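Long-range contacts in ATP-dependent Clp protease adapter protein CLPS1, chloroplastic (Arabidopsis thaliana, PDB 7D34), which acts as a small chloroplast adapter that modulates the ClpC chaperone and probably helps select substrates, such as N-degron proteins, for the plastid Clp protease: residues P3-I8 against S73-D78; L9-F14 against E42-G47; Y19-L24 against N38-A43; V27-T32 against E60-Q65. All coordinates share one frame; numbering follows the deposited sequence.

Contact 1. Residues P3-I8 against S73-D78; sequences PPYRVI and SSVEPD
One face of the Y5 ring carries the CA of P77, set toward the rim in a CH-pi contact 4.1 Å from the ring centroid, while the carbonyl oxygen of P3 lies in plane at the ring edge. The guanidinium of R6 is gripped in two ways. E76 OE2 and P77 O sit over one of its faces, E76 OE2 2.9 Å from R6 NH1 in a salt bridge with the two planes 32° apart, whereas D78 OD1 comes in near the plane and takes R6 NH2 at 3.1 Å on its anti lone pair, its carboxylate turned steeply. Bends at chi2 and chi3 fold the arginine between these two acids. R6 and E76 also pair with E76 and R6 of the second subunit, so the charges form a network across the dimer contact. Alongside these charges the backbones pair: R6 N reaches E76 O at 2.6 Å, almost along the C=O axis, and I8 N reaches S74 O at 2.8 Å. I8 O accepts twice, from S74 N and from S73 OG at 2.9 Å. Alternating hydrogen-bonded and non-hydrogen-bonded pairs, with strand axes at 157°, make this an antiparallel pairing of the central and an outer strand in the ClpS sheet.

Contact 2. Residues L9-F14 against E42-G47; sequences LHNDNF and EAHING. With PHE (phenylalanine), chain D.
N11 and H44 face the bound phenylalanine from two segments and converge on its amino nitrogen. N11 leaves its backbone toward residues 42-47, so that N11 CB rests 3.3 Å from A43 O; with CG anti to the backbone N (chi1 -165°), its tip then turns to the ligand and brings N11 OD1 to 2.7 Å from the ligand N. H44 leaves the helix with CG likewise anti to its backbone N, turning its ring so that the ligand N lies in plane at the edge, 3.2 Å from H44 ND1. The carbonyl D12 O is the third acceptor, at 3.1 Å from the same nitrogen. A43 CB touches the rim of the ligand ring, 3.7 Å from its CE2, and also packs on L9 CD2. N11 is itself anchored through its backbone: N11 N donates to G47 O at 3.0 Å, nearly straight at 171° but well above the carbonyl plane. Replacing N11, an alanine here would probably weaken the hold on the ligand's amino group, since the OD1 acceptor is lost. Three acceptors around one nitrogen suit an amino group, probably protonated, and so imply that the pocket reads the free N-terminus as well as the aromatic side chain.

Contact 3. Residues Y19-L24 against N38-A43; sequences YVVQVL and NIMQEA. With PHE (phenylalanine), chain D.
Two helices each contribute to the lining of the pocket that holds the phenylalanine side chain, and they pack against each other beside it. The segments 19-24 and 38-43 cross at 130°, with axes 9.3 Å apart at their closest, and are joined by apolar side chains alone. M40 is the central piece. Its CG stands anti to the backbone N (chi1 178°), and bends at chi2 and chi3 curl the thioether back. V20 crosses it at about a right angle, and V20 CG1 rests 3.7 Å from M40 CG. V21 comes in obliquely, V21 CG2 lying 4.0 Å from M40 CB and near the methyl CE as well. One turn further along, L24 CD1 reaches over to I39, 4.0 Å from I39 CB, and both side chains also lean on V51 of strand 48-54. The branches of V20 are divided in their tasks: CG1 goes to M40, while CG2 lies over a face of the ligand ring, 3.5 Å from its CD1. From the other helix M40 CG meets ring atom CD2, and M40 O approaches CE2 at 3.3 Å. V20 and M40 thus form part of the lining of the pocket in which this ClpS adapter holds the N-terminal phenylalanine side chain.

Contact 4. Residues V27-T32 against E60-Q65; sequences VIPGMT and EQHCMQ
H62 leaves helix 56-68 with its CG anti to the carbonyl carbon (chi1 -64°), and its atoms can be followed outward in turn. H62 CB packs 3.7 Å from I28 CD1, and that methyl also meets the ring at CG. Next, ND1 reaches one turn onward along its own helix and donates to Q65 OE1 at 3.1 Å, with the acceptor close to the ring plane and the N-H pointing at it at 156°. At the tip, CE1 and NE2 both press on the proline, and H62 NE2 stands 3.4 Å from P29 CD, the two side chains meeting end to end. Q65 adds the other half of the contact: its CB lies 3.8 Å from V27 CB, and the two side chains slide past each other in opposite directions. The loop that receives the histidine makes a type II turn from I28 to M31, with G30 at positive phi. Replacing H62, an alanine here would probably loosen the seat of the loop, because the ring's contacts with P29 and with I28 CD1, and the donor to Q65, are lost. The ND1 bond probably holds the ring's orientation; between the two segments themselves, the contact is van der Waals packing.

In the fold
Contact 3 is the most buried of the four and wholly apolar, while contacts 1, 2 and 4 are partly buried. Contacts 1, 2 and 3 touch the second subunit, contact 1 with salt bridges; contact 4 does not. Contact 1 relies on backbone bonds and charge; contact 2, at the other end of strand 5-10, turns polar atoms toward a ligand. Contacts 2 and 3 share helix 33-46 and both reach the phenylalanine, one handling its amino group and the other its ring, with L9 packing between them. A probable hydrogen bond between S74 OG and H10 NE2 ties contact 1 to contact 2. Contact 4 docks a loop on helix 56-68, whose C63 packs against S73 and V75 of strand 72-77.

Contact 1. Residues P3-I8 against S73-D78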
loop_
_atom_site.group_PDB
_atom_site.type_symbol
_atom_site.label_atom_id
_atom_site.label_comp_id
_atom_site.label_asym_id
_atom_site.label_seq_id
_atom_site.Cartn_x
_atom_site.Cartn_y
_atom_site.Cartn_z
ATOM N N PRO A 3 -8.860 17.322 -4.484
ATOM C CA PRO A 3 -7.541 16.810 -4.115
ATOM C C PRO A 3 -7.635 15.341 -3.718
ATOM O O PRO A 3 -8.636 14.914 -3.122
ATOM C CB PRO A 3 -7.125 17.695 -2.925
ATOM C CG PRO A 3 -8.136 18.842 -2.872
ATOM C CD PRO A 3 -9.383 18.304 -3.515
ATOM N N PRO A 4 -6.602 14.549 -4.004
ATOM C CA PRO A 4 -6.674 13.118 -3.676
ATOM C C PRO A 4 -6.331 12.806 -2.231
ATOM O O PRO A 4 -5.436 13.402 -1.629
ATOM C CB PRO A 4 -5.657 12.487 -4.636
ATOM C CG PRO A 4 -4.650 13.572 -4.872
ATOM C CD PRO A 4 -5.417 14.869 -4.824
ATOM N N TYR A 5 -7.070 11.849 -1.687
ATOM C CA TYR A 5 -6.881 11.342 -0.341
ATOM C C TYR A 5 -6.770 9.828 -0.420
ATOM O O TYR A 5 -7.292 9.195 -1.344
ATOM C CB TYR A 5 -8.038 11.719 0.587
ATOM C CG TYR A 5 -7.880 13.098 1.221
ATOM C CD1 TYR A 5 -7.627 13.242 2.583
ATOM C CD2 TYR A 5 -7.973 14.258 0.454
ATOM C CE1 TYR A 5 -7.489 14.507 3.166
ATOM C CE2 TYR A 5 -7.826 15.512 1.026
ATOM C CZ TYR A 5 -7.588 15.638 2.371
ATOM O OH TYR A 5 -7.441 16.904 2.895
ATOM N N ARG A 6 -6.082 9.253 0.560
ATOM C CA ARG A 6 -5.840 7.819 0.612
ATOM C C ARG A 6 -6.774 7.169 1.626
ATOM O O ARG A 6 -6.935 7.678 2.741
ATOM C CB ARG A 6 -4.383 7.548 0.986
ATOM C CG ARG A 6 -3.427 7.338 -0.164
ATOM C CD ARG A 6 -2.173 8.203 -0.053
ATOM N NE ARG A 6 -1.160 7.677 0.870
ATOM C CZ ARG A 6 0.104 8.092 0.896
ATOM N NH1 ARG A 6 0.959 7.583 1.755
ATOM N NH2 ARG A 6 0.526 8.993 0.027
ATOM N N VAL A 7 -7.434 6.085 1.210
ATOM C CA VAL A 7 -8.133 5.180 2.116
ATOM C C VAL A 7 -7.189 4.017 2.400
ATOM O O VAL A 7 -6.776 3.294 1.482
ATOM C CB VAL A 7 -9.471 4.692 1.530
ATOM C CG1 VAL A 7 -10.242 3.850 2.551
ATOM C CG2 VAL A 7 -10.350 5.867 1.069
ATOM N N ILE A 8 -6.846 3.851 3.668
ATOM C CA ILE A 8 -5.884 2.856 4.121
ATOM C C ILE A 8 -6.594 1.710 4.825
ATOM O O ILE A 8 -7.516 1.914 5.620
ATOM C CB ILE A 8 -4.836 3.502 5.051
ATOM C CG1 ILE A 8 -4.132 4.679 4.364
ATOM C CG2 ILE A 8 -3.831 2.465 5.475
ATOM C CD1 ILE A 8 -3.216 4.308 3.234
ATOM N N SER A 73 -9.308 0.946 9.387
ATOM C CA SER A 73 -9.102 1.841 8.253
ATOM C C SER A 73 -8.822 3.268 8.717
ATOM O O SER A 73 -9.318 3.716 9.754
ATOM C CB SER A 73 -10.342 1.788 7.330
ATOM O OG SER A 73 -10.230 2.686 6.243
ATOM N N SER A 74 -7.988 3.962 7.947
ATOM C CA SER A 74 -7.675 5.369 8.167
ATOM C C SER A 74 -7.783 6.118 6.842
ATOM O O SER A 74 -7.754 5.516 5.766
ATOM C CB SER A 74 -6.275 5.531 8.789
ATOM O OG SER A 74 -5.317 4.833 8.015
ATOM N N VAL A 75 -7.911 7.439 6.934
ATOM C CA VAL A 75 -7.847 8.313 5.770
ATOM C C VAL A 75 -6.656 9.248 5.930
ATOM O O VAL A 75 -6.399 9.743 7.034
ATOM C CB VAL A 75 -9.146 9.124 5.597
ATOM C CG1 VAL A 75 -8.974 10.066 4.420
ATOM C CG2 VAL A 75 -10.378 8.201 5.450
ATOM N N GLU A 76 -5.966 9.540 4.827
ATOM C CA GLU A 76 -4.866 10.493 4.873
ATOM C C GLU A 76 -4.718 11.189 3.530
ATOM O O GLU A 76 -5.160 10.663 2.501
ATOM C CB GLU A 76 -3.551 9.802 5.229
ATOM C CG GLU A 76 -3.150 8.718 4.219
ATOM C CD GLU A 76 -1.862 8.024 4.638
ATOM O OE1 GLU A 76 -1.865 7.412 5.732
ATOM O OE2 GLU A 76 -0.830 8.114 3.914
ATOM N N PRO A 77 -4.090 12.371 3.505
ATOM C CA PRO A 77 -3.855 13.063 2.232
ATOM C C PRO A 77 -2.827 12.325 1.395
ATOM O O PRO A 77 -1.899 11.708 1.917
ATOM C CB PRO A 77 -3.343 14.446 2.658
ATOM C CG PRO A 77 -3.547 14.522 4.164
ATOM C CD PRO A 77 -3.551 13.124 4.654
ATOM N N ASP A 78 -3.011 12.379 0.076
ATOM C CA ASP A 78 -2.110 11.702 -0.857
ATOM C C ASP A 78 -0.909 12.601 -1.160
ATOM O O ASP A 78 -0.801 13.242 -2.210
ATOM C CB ASP A 78 -2.840 11.296 -2.130
ATOM C CG ASP A 78 -2.000 10.392 -3.015
ATOM O OD1 ASP A 78 -1.054 9.754 -2.502
ATOM O OD2 ASP A 78 -2.274 10.321 -4.224
#

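Contact 2. Residues L9-F14 against E42-G47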
loop_
_atom_site.group_PDB
_atom_site.type_symbol
_atom_site.label_atom_id
_atom_site.label_comp_id
_atom_site.label_asym_id
_atom_site.label_seq_id
_atom_site.Cartn_x
_atom_site.Cartn_y
_atom_site.Cartn_z
ATOM N N LEU A 9 -6.134 0.492 4.531
ATOM C CA LEU A 9 -6.555 -0.737 5.193
ATOM C C LEU A 9 -5.389 -1.207 6.055
ATOM O O LEU A 9 -4.273 -1.383 5.555
ATOM C CB LEU A 9 -6.958 -1.803 4.168
ATOM C CG LEU A 9 -7.240 -3.176 4.788
ATOM C CD1 LEU A 9 -8.428 -3.139 5.753
ATOM C CD2 LEU A 9 -7.429 -4.236 3.727
ATOM N N HIS A 10 -5.632 -1.348 7.354
ATOM C CA HIS A 10 -4.635 -1.855 8.284
ATOM C C HIS A 10 -4.881 -3.326 8.613
ATOM O O HIS A 10 -6.025 -3.784 8.699
ATOM C CB HIS A 10 -4.659 -1.029 9.569
ATOM C CG HIS A 10 -4.335 0.422 9.382
ATOM N ND1 HIS A 10 -3.084 0.940 9.641
ATOM C CD2 HIS A 10 -5.100 1.467 8.981
ATOM C CE1 HIS A 10 -3.093 2.241 9.410
ATOM N NE2 HIS A 10 -4.301 2.585 8.999
ATOM N N ASN A 11 -3.788 -4.067 8.793
ATOM C CA ASN A 11 -3.893 -5.440 9.262
ATOM C C ASN A 11 -4.495 -5.492 10.666
ATOM O O ASN A 11 -4.280 -4.599 11.494
ATOM C CB ASN A 11 -2.529 -6.115 9.223
ATOM C CG ASN A 11 -2.633 -7.614 9.351
ATOM O OD1 ASN A 11 -3.369 -8.265 8.620
ATOM N ND2 ASN A 11 -1.874 -8.172 10.265
ATOM N N ASP A 12 -5.282 -6.537 10.915
ATOM C CA ASP A 12 -5.839 -6.845 12.224
ATOM C C ASP A 12 -5.753 -8.358 12.398
ATOM O O ASP A 12 -5.599 -9.099 11.422
ATOM C CB ASP A 12 -7.275 -6.312 12.368
ATOM C CG ASP A 12 -8.273 -7.110 11.590
ATOM O OD1 ASP A 12 -8.495 -8.276 11.938
ATOM O OD2 ASP A 12 -8.845 -6.576 10.609
ATOM N N ASN A 13 -5.841 -8.820 13.652
ATOM C CA ASN A 13 -5.708 -10.236 13.992
ATOM C C ASN A 13 -7.058 -10.880 14.315
ATOM O O ASN A 13 -7.129 -11.823 15.104
ATOM C CB ASN A 13 -4.756 -10.427 15.181
ATOM C CG ASN A 13 -3.420 -9.745 14.965
ATOM O OD1 ASN A 13 -2.860 -9.804 13.873
ATOM N ND2 ASN A 13 -2.886 -9.114 16.017
ATOM N N PHE A 14 -8.130 -10.386 13.718
ATOM C CA PHE A 14 -9.474 -10.895 13.965
ATOM C C PHE A 14 -10.177 -11.371 12.704
ATOM O O PHE A 14 -10.828 -12.421 12.722
ATOM C CB PHE A 14 -10.325 -9.821 14.654
ATOM C CG PHE A 14 -9.825 -9.448 16.013
ATOM C CD1 PHE A 14 -10.272 -10.124 17.138
ATOM C CD2 PHE A 14 -8.889 -8.441 16.169
ATOM C CE1 PHE A 14 -9.799 -9.795 18.388
ATOM C CE2 PHE A 14 -8.417 -8.109 17.422
ATOM C CZ PHE A 14 -8.873 -8.794 18.523
ATOM N N GLU A 42 -1.444 -7.341 0.779
ATOM C CA GLU A 42 -0.477 -6.293 1.085
ATOM C C GLU A 42 -0.603 -5.806 2.520
ATOM O O GLU A 42 0.401 -5.525 3.170
ATOM C CB GLU A 42 -0.686 -5.125 0.128
ATOM C CG GLU A 42 -0.061 -5.374 -1.230
ATOM C CD GLU A 42 1.417 -5.849 -1.128
ATOM O OE1 GLU A 42 2.314 -5.006 -0.879
ATOM O OE2 GLU A 42 1.679 -7.063 -1.322
ATOM N N ALA A 43 -1.823 -5.653 3.026
ATOM C CA ALA A 43 -1.996 -5.259 4.423
ATOM C C ALA A 43 -1.494 -6.346 5.358
ATOM O O ALA A 43 -0.898 -6.057 6.398
ATOM C CB ALA A 43 -3.466 -4.941 4.704
ATOM N N HIS A 44 -1.730 -7.605 4.998
ATOM C CA HIS A 44 -1.288 -8.726 5.824
ATOM C C HIS A 44 0.232 -8.794 5.919
ATOM O O HIS A 44 0.783 -9.053 6.994
ATOM C CB HIS A 44 -1.838 -10.039 5.239
ATOM C CG HIS A 44 -1.367 -11.265 5.954
ATOM N ND1 HIS A 44 -1.914 -11.692 7.143
ATOM C CD2 HIS A 44 -0.390 -12.150 5.654
ATOM C CE1 HIS A 44 -1.301 -12.789 7.546
ATOM N NE2 HIS A 44 -0.371 -13.089 6.658
ATOM N N ILE A 45 0.924 -8.560 4.809
ATOM C CA ILE A 45 2.380 -8.658 4.775
ATOM C C ILE A 45 3.046 -7.395 5.302
ATOM O O ILE A 45 4.053 -7.468 6.008
ATOM C CB ILE A 45 2.854 -8.980 3.343
ATOM C CG1 ILE A 45 2.548 -10.441 2.989
ATOM C CG2 ILE A 45 4.339 -8.658 3.185
ATOM C CD1 ILE A 45 3.356 -11.419 3.755
ATOM N N ASN A 46 2.506 -6.223 4.976
ATOM C CA ASN A 46 3.167 -4.960 5.272
ATOM C C ASN A 46 2.547 -4.212 6.446
ATOM O O ASN A 46 3.104 -3.199 6.876
ATOM C CB ASN A 46 3.114 -4.053 4.034
ATOM C CG ASN A 46 4.146 -4.411 2.977
ATOM O OD1 ASN A 46 5.289 -3.947 3.029
ATOM N ND2 ASN A 46 3.753 -5.265 2.024
ATOM N N GLY A 47 1.424 -4.685 6.987
ATOM C CA GLY A 47 0.737 -3.993 8.052
ATOM C C GLY A 47 -0.312 -2.997 7.592
ATOM O O GLY A 47 -1.186 -2.632 8.385
HETATM N N PHE D . -4.165 -10.772 9.197
HETATM C CA PHE D . -5.486 -11.446 9.020
HETATM C C PHE D . -5.370 -12.952 9.277
HETATM O O PHE D . -4.300 -13.543 9.083
HETATM C CB PHE D . -6.029 -11.179 7.610
HETATM C CG PHE D . -6.065 -9.712 7.231
HETATM C CD1 PHE D . -6.774 -8.795 7.999
HETATM C CD2 PHE D . -5.397 -9.251 6.103
HETATM C CE1 PHE D . -6.810 -7.441 7.649
HETATM C CE2 PHE D . -5.433 -7.905 5.748
HETATM C CZ PHE D . -6.143 -7.000 6.523
#

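Contact 3. Residues Y19-L24 against N38-A43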
loop_
_atom_site.group_PDB
_atom_site.type_symbol
_atom_site.label_atom_id
_atom_site.label_comp_id
_atom_site.label_asym_id
_atom_site.label_seq_id
_atom_site.Cartn_x
_atom_site.Cartn_y
_atom_site.Cartn_z
ATOM N N TYR A 19 -12.994 -12.944 4.414
ATOM C CA TYR A 19 -13.909 -11.881 4.833
ATOM C C TYR A 19 -13.391 -10.504 4.432
ATOM O O TYR A 19 -14.156 -9.668 3.937
ATOM C CB TYR A 19 -14.139 -11.899 6.351
ATOM C CG TYR A 19 -15.127 -10.846 6.820
ATOM C CD1 TYR A 19 -16.461 -10.936 6.471
ATOM C CD2 TYR A 19 -14.709 -9.747 7.572
ATOM C CE1 TYR A 19 -17.354 -9.978 6.886
ATOM C CE2 TYR A 19 -15.571 -8.800 7.974
ATOM C CZ TYR A 19 -16.899 -8.906 7.645
ATOM O OH TYR A 19 -17.733 -7.910 8.081
ATOM N N VAL A 20 -12.101 -10.236 4.683
ATOM C CA VAL A 20 -11.495 -8.969 4.268
ATOM C C VAL A 20 -11.780 -8.714 2.793
ATOM O O VAL A 20 -12.196 -7.614 2.399
ATOM C CB VAL A 20 -9.981 -8.964 4.558
ATOM C CG1 VAL A 20 -9.351 -7.699 4.026
ATOM C CG2 VAL A 20 -9.642 -9.101 6.039
ATOM N N VAL A 21 -11.574 -9.736 1.952
ATOM C CA VAL A 21 -11.815 -9.586 0.518
ATOM C C VAL A 21 -13.275 -9.273 0.238
ATOM O O VAL A 21 -13.586 -8.426 -0.610
ATOM C CB VAL A 21 -11.374 -10.863 -0.214
ATOM C CG1 VAL A 21 -11.655 -10.813 -1.692
ATOM C CG2 VAL A 21 -9.890 -10.992 -0.041
ATOM N N GLN A 22 -14.197 -9.977 0.902
ATOM C CA GLN A 22 -15.619 -9.735 0.651
ATOM C C GLN A 22 -16.029 -8.315 1.021
ATOM O O GLN A 22 -16.807 -7.678 0.301
ATOM C CB GLN A 22 -16.475 -10.761 1.389
ATOM C CG GLN A 22 -16.255 -12.170 0.898
ATOM C CD GLN A 22 -16.862 -13.238 1.789
ATOM O OE1 GLN A 22 -17.263 -12.976 2.914
ATOM N NE2 GLN A 22 -16.952 -14.455 1.264
ATOM N N VAL A 23 -15.556 -7.821 2.166
ATOM C CA VAL A 23 -15.887 -6.455 2.576
ATOM C C VAL A 23 -15.379 -5.452 1.543
ATOM O O VAL A 23 -16.091 -4.518 1.147
ATOM C CB VAL A 23 -15.301 -6.157 3.964
ATOM C CG1 VAL A 23 -15.528 -4.693 4.330
ATOM C CG2 VAL A 23 -15.916 -7.041 5.028
ATOM N N LEU A 24 -14.124 -5.606 1.111
ATOM C CA LEU A 24 -13.601 -4.673 0.120
ATOM C C LEU A 24 -14.498 -4.642 -1.107
ATOM O O LEU A 24 -14.813 -3.573 -1.639
ATOM C CB LEU A 24 -12.184 -5.041 -0.294
ATOM C CG LEU A 24 -11.121 -4.792 0.783
ATOM C CD1 LEU A 24 -9.785 -5.467 0.484
ATOM C CD2 LEU A 24 -10.969 -3.278 1.010
ATOM N N ASN A 38 -5.283 -8.556 -3.616
ATOM C CA ASN A 38 -3.994 -7.858 -3.542
ATOM C C ASN A 38 -3.927 -6.969 -2.315
ATOM O O ASN A 38 -2.930 -6.973 -1.585
ATOM C CB ASN A 38 -3.714 -6.994 -4.789
ATOM C CG ASN A 38 -3.166 -7.806 -5.956
ATOM O OD1 ASN A 38 -3.233 -9.028 -5.913
ATOM N ND2 ASN A 38 -2.622 -7.143 -6.994
ATOM N N ILE A 39 -4.977 -6.175 -2.100
ATOM C CA ILE A 39 -5.032 -5.261 -0.965
ATOM C C ILE A 39 -4.955 -6.049 0.336
ATOM O O ILE A 39 -4.176 -5.728 1.232
ATOM C CB ILE A 39 -6.302 -4.386 -1.043
ATOM C CG1 ILE A 39 -6.302 -3.554 -2.334
ATOM C CG2 ILE A 39 -6.395 -3.406 0.138
ATOM C CD1 ILE A 39 -7.559 -2.726 -2.640
ATOM N N MET A 40 -5.781 -7.072 0.477
ATOM C CA MET A 40 -5.702 -7.913 1.659
ATOM C C MET A 40 -4.296 -8.502 1.861
ATOM O O MET A 40 -3.730 -8.416 2.964
ATOM C CB MET A 40 -6.763 -8.982 1.528
ATOM C CG MET A 40 -6.725 -9.944 2.681
ATOM S SD MET A 40 -5.602 -11.360 2.604
ATOM C CE MET A 40 -6.184 -12.219 1.170
ATOM N N GLN A 41 -3.708 -9.058 0.787
ATOM C CA GLN A 41 -2.352 -9.608 0.843
ATOM C C GLN A 41 -1.357 -8.552 1.333
ATOM O O GLN A 41 -0.574 -8.793 2.261
ATOM C CB GLN A 41 -1.963 -10.137 -0.542
ATOM C CG GLN A 41 -2.358 -11.615 -0.775
ATOM C CD GLN A 41 -2.347 -12.002 -2.222
ATOM O OE1 GLN A 41 -1.928 -11.228 -3.067
ATOM N NE2 GLN A 41 -2.831 -13.205 -2.525
ATOM N N GLU A 42 -1.444 -7.341 0.779
ATOM C CA GLU A 42 -0.477 -6.293 1.085
ATOM C C GLU A 42 -0.603 -5.806 2.520
ATOM O O GLU A 42 0.401 -5.525 3.170
ATOM C CB GLU A 42 -0.686 -5.125 0.128
ATOM C CG GLU A 42 -0.061 -5.374 -1.230
ATOM C CD GLU A 42 1.417 -5.849 -1.128
ATOM O OE1 GLU A 42 2.314 -5.006 -0.879
ATOM O OE2 GLU A 42 1.679 -7.063 -1.322
ATOM N N ALA A 43 -1.823 -5.653 3.026
ATOM C CA ALA A 43 -1.996 -5.259 4.423
ATOM C C ALA A 43 -1.494 -6.346 5.358
ATOM O O ALA A 43 -0.898 -6.057 6.398
ATOM C CB ALA A 43 -3.466 -4.941 4.704
HETATM N N PHE D . -4.165 -10.772 9.197
HETATM C CA PHE D . -5.486 -11.446 9.020
HETATM C C PHE D . -5.370 -12.952 9.277
HETATM O O PHE D . -4.300 -13.543 9.083
HETATM C CB PHE D . -6.029 -11.179 7.610
HETATM C CG PHE D . -6.065 -9.712 7.231
HETATM C CD1 PHE D . -6.774 -8.795 7.999
HETATM C CD2 PHE D . -5.397 -9.251 6.103
HETATM C CE1 PHE D . -6.810 -7.441 7.649
HETATM C CE2 PHE D . -5.433 -7.905 5.748
HETATM C CZ PHE D . -6.143 -7.000 6.523
#

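Contact 4. Residues V27-T32 against E60-Q65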
loop_
_atom_site.group_PDB
_atom_site.type_symbol
_atom_site.label_atom_id
_atom_site.label_comp_id
_atom_site.label_asym_id
_atom_site.label_seq_id
_atom_site.Cartn_x
_atom_site.Cartn_y
_atom_site.Cartn_z
ATOM N N VAL A 27 -18.035 -2.640 -0.329
ATOM C CA VAL A 27 -18.159 -1.203 -0.101
ATOM C C VAL A 27 -17.404 -0.300 -1.065
ATOM O O VAL A 27 -17.781 0.875 -1.198
ATOM C CB VAL A 27 -17.771 -0.843 1.347
ATOM C CG1 VAL A 27 -18.695 -1.593 2.308
ATOM C CG2 VAL A 27 -16.324 -1.159 1.676
ATOM N N ILE A 28 -16.335 -0.778 -1.689
ATOM C CA ILE A 28 -15.456 0.072 -2.492
ATOM C C ILE A 28 -15.944 0.032 -3.934
ATOM O O ILE A 28 -15.951 -1.048 -4.545
ATOM C CB ILE A 28 -13.993 -0.374 -2.402
ATOM C CG1 ILE A 28 -13.521 -0.359 -0.950
ATOM C CG2 ILE A 28 -13.095 0.523 -3.255
ATOM C CD1 ILE A 28 -13.582 1.024 -0.309
ATOM N N PRO A 29 -16.353 1.165 -4.510
ATOM C CA PRO A 29 -16.771 1.172 -5.915
ATOM C C PRO A 29 -15.658 0.717 -6.851
ATOM O O PRO A 29 -14.486 1.062 -6.671
ATOM C CB PRO A 29 -17.146 2.638 -6.164
ATOM C CG PRO A 29 -17.391 3.239 -4.783
ATOM C CD PRO A 29 -16.463 2.497 -3.881
ATOM N N GLY A 30 -16.045 -0.092 -7.842
ATOM C CA GLY A 30 -15.157 -0.541 -8.893
ATOM C C GLY A 30 -14.236 -1.668 -8.513
ATOM O O GLY A 30 -13.327 -1.985 -9.282
ATOM N N MET A 31 -14.421 -2.269 -7.350
ATOM C CA MET A 31 -13.428 -3.195 -6.827
ATOM C C MET A 31 -13.596 -4.590 -7.419
ATOM O O MET A 31 -14.689 -5.165 -7.404
ATOM C CB MET A 31 -13.515 -3.232 -5.303
ATOM C CG MET A 31 -12.622 -4.252 -4.628
ATOM S SD MET A 31 -10.867 -3.865 -4.679
ATOM C CE MET A 31 -10.914 -2.363 -3.796
ATOM N N THR A 32 -12.509 -5.118 -7.965
ATOM C CA THR A 32 -12.475 -6.469 -8.496
ATOM C C THR A 32 -11.988 -7.422 -7.411
ATOM O O THR A 32 -11.327 -7.023 -6.448
ATOM C CB THR A 32 -11.561 -6.550 -9.727
ATOM O OG1 THR A 32 -10.194 -6.415 -9.311
ATOM C CG2 THR A 32 -11.910 -5.465 -10.786
ATOM N N GLU A 60 -13.447 9.438 3.436
ATOM C CA GLU A 60 -14.064 9.298 4.748
ATOM C C GLU A 60 -15.202 8.282 4.716
ATOM O O GLU A 60 -15.328 7.460 5.630
ATOM C CB GLU A 60 -14.584 10.661 5.230
ATOM C CG GLU A 60 -13.552 11.554 5.944
ATOM C CD GLU A 60 -12.884 10.852 7.127
ATOM O OE1 GLU A 60 -13.584 10.082 7.822
ATOM O OE2 GLU A 60 -11.669 11.063 7.377
ATOM N N GLN A 61 -16.042 8.325 3.672
ATOM C CA GLN A 61 -17.181 7.415 3.575
ATOM C C GLN A 61 -16.718 5.969 3.552
ATOM O O GLN A 61 -17.138 5.146 4.373
ATOM C CB GLN A 61 -17.987 7.736 2.316
ATOM C CG GLN A 61 -19.351 7.092 2.295
ATOM C CD GLN A 61 -20.073 7.236 0.952
ATOM O OE1 GLN A 61 -19.542 6.898 -0.104
ATOM N NE2 GLN A 61 -21.296 7.746 0.999
ATOM N N HIS A 62 -15.800 5.670 2.647
ATOM C CA HIS A 62 -15.309 4.316 2.497
ATOM C C HIS A 62 -14.597 3.839 3.754
ATOM O O HIS A 62 -14.755 2.680 4.154
ATOM C CB HIS A 62 -14.362 4.290 1.308
ATOM C CG HIS A 62 -15.032 4.610 0.015
ATOM N ND1 HIS A 62 -16.394 4.505 -0.151
ATOM C CD2 HIS A 62 -14.535 5.024 -1.173
ATOM C CE1 HIS A 62 -16.708 4.830 -1.393
ATOM N NE2 HIS A 62 -15.598 5.157 -2.031
ATOM N N CYS A 63 -13.827 4.720 4.408
ATOM C CA CYS A 63 -13.182 4.335 5.663
ATOM C C CYS A 63 -14.219 3.925 6.699
ATOM O O CYS A 63 -14.047 2.919 7.396
ATOM C CB CYS A 63 -12.294 5.477 6.189
ATOM S SG CYS A 63 -11.577 5.278 7.881
ATOM N N MET A 64 -15.327 4.666 6.770
ATOM C CA MET A 64 -16.394 4.367 7.721
ATOM C C MET A 64 -17.098 3.065 7.355
ATOM O O MET A 64 -17.423 2.254 8.231
ATOM C CB MET A 64 -17.344 5.563 7.798
ATOM C CG MET A 64 -16.618 6.826 8.266
ATOM S SD MET A 64 -16.400 6.950 10.045
ATOM C CE MET A 64 -15.031 5.853 10.276
ATOM N N GLN A 65 -17.344 2.850 6.064
ATOM C CA GLN A 65 -17.975 1.617 5.618
ATOM C C GLN A 65 -17.114 0.416 5.978
ATOM O O GLN A 65 -17.624 -0.581 6.496
ATOM C CB GLN A 65 -18.219 1.702 4.112
ATOM C CG GLN A 65 -19.440 2.551 3.745
ATOM C CD GLN A 65 -19.388 3.019 2.300
ATOM O OE1 GLN A 65 -18.356 2.877 1.626
ATOM N NE2 GLN A 65 -20.506 3.572 1.807
#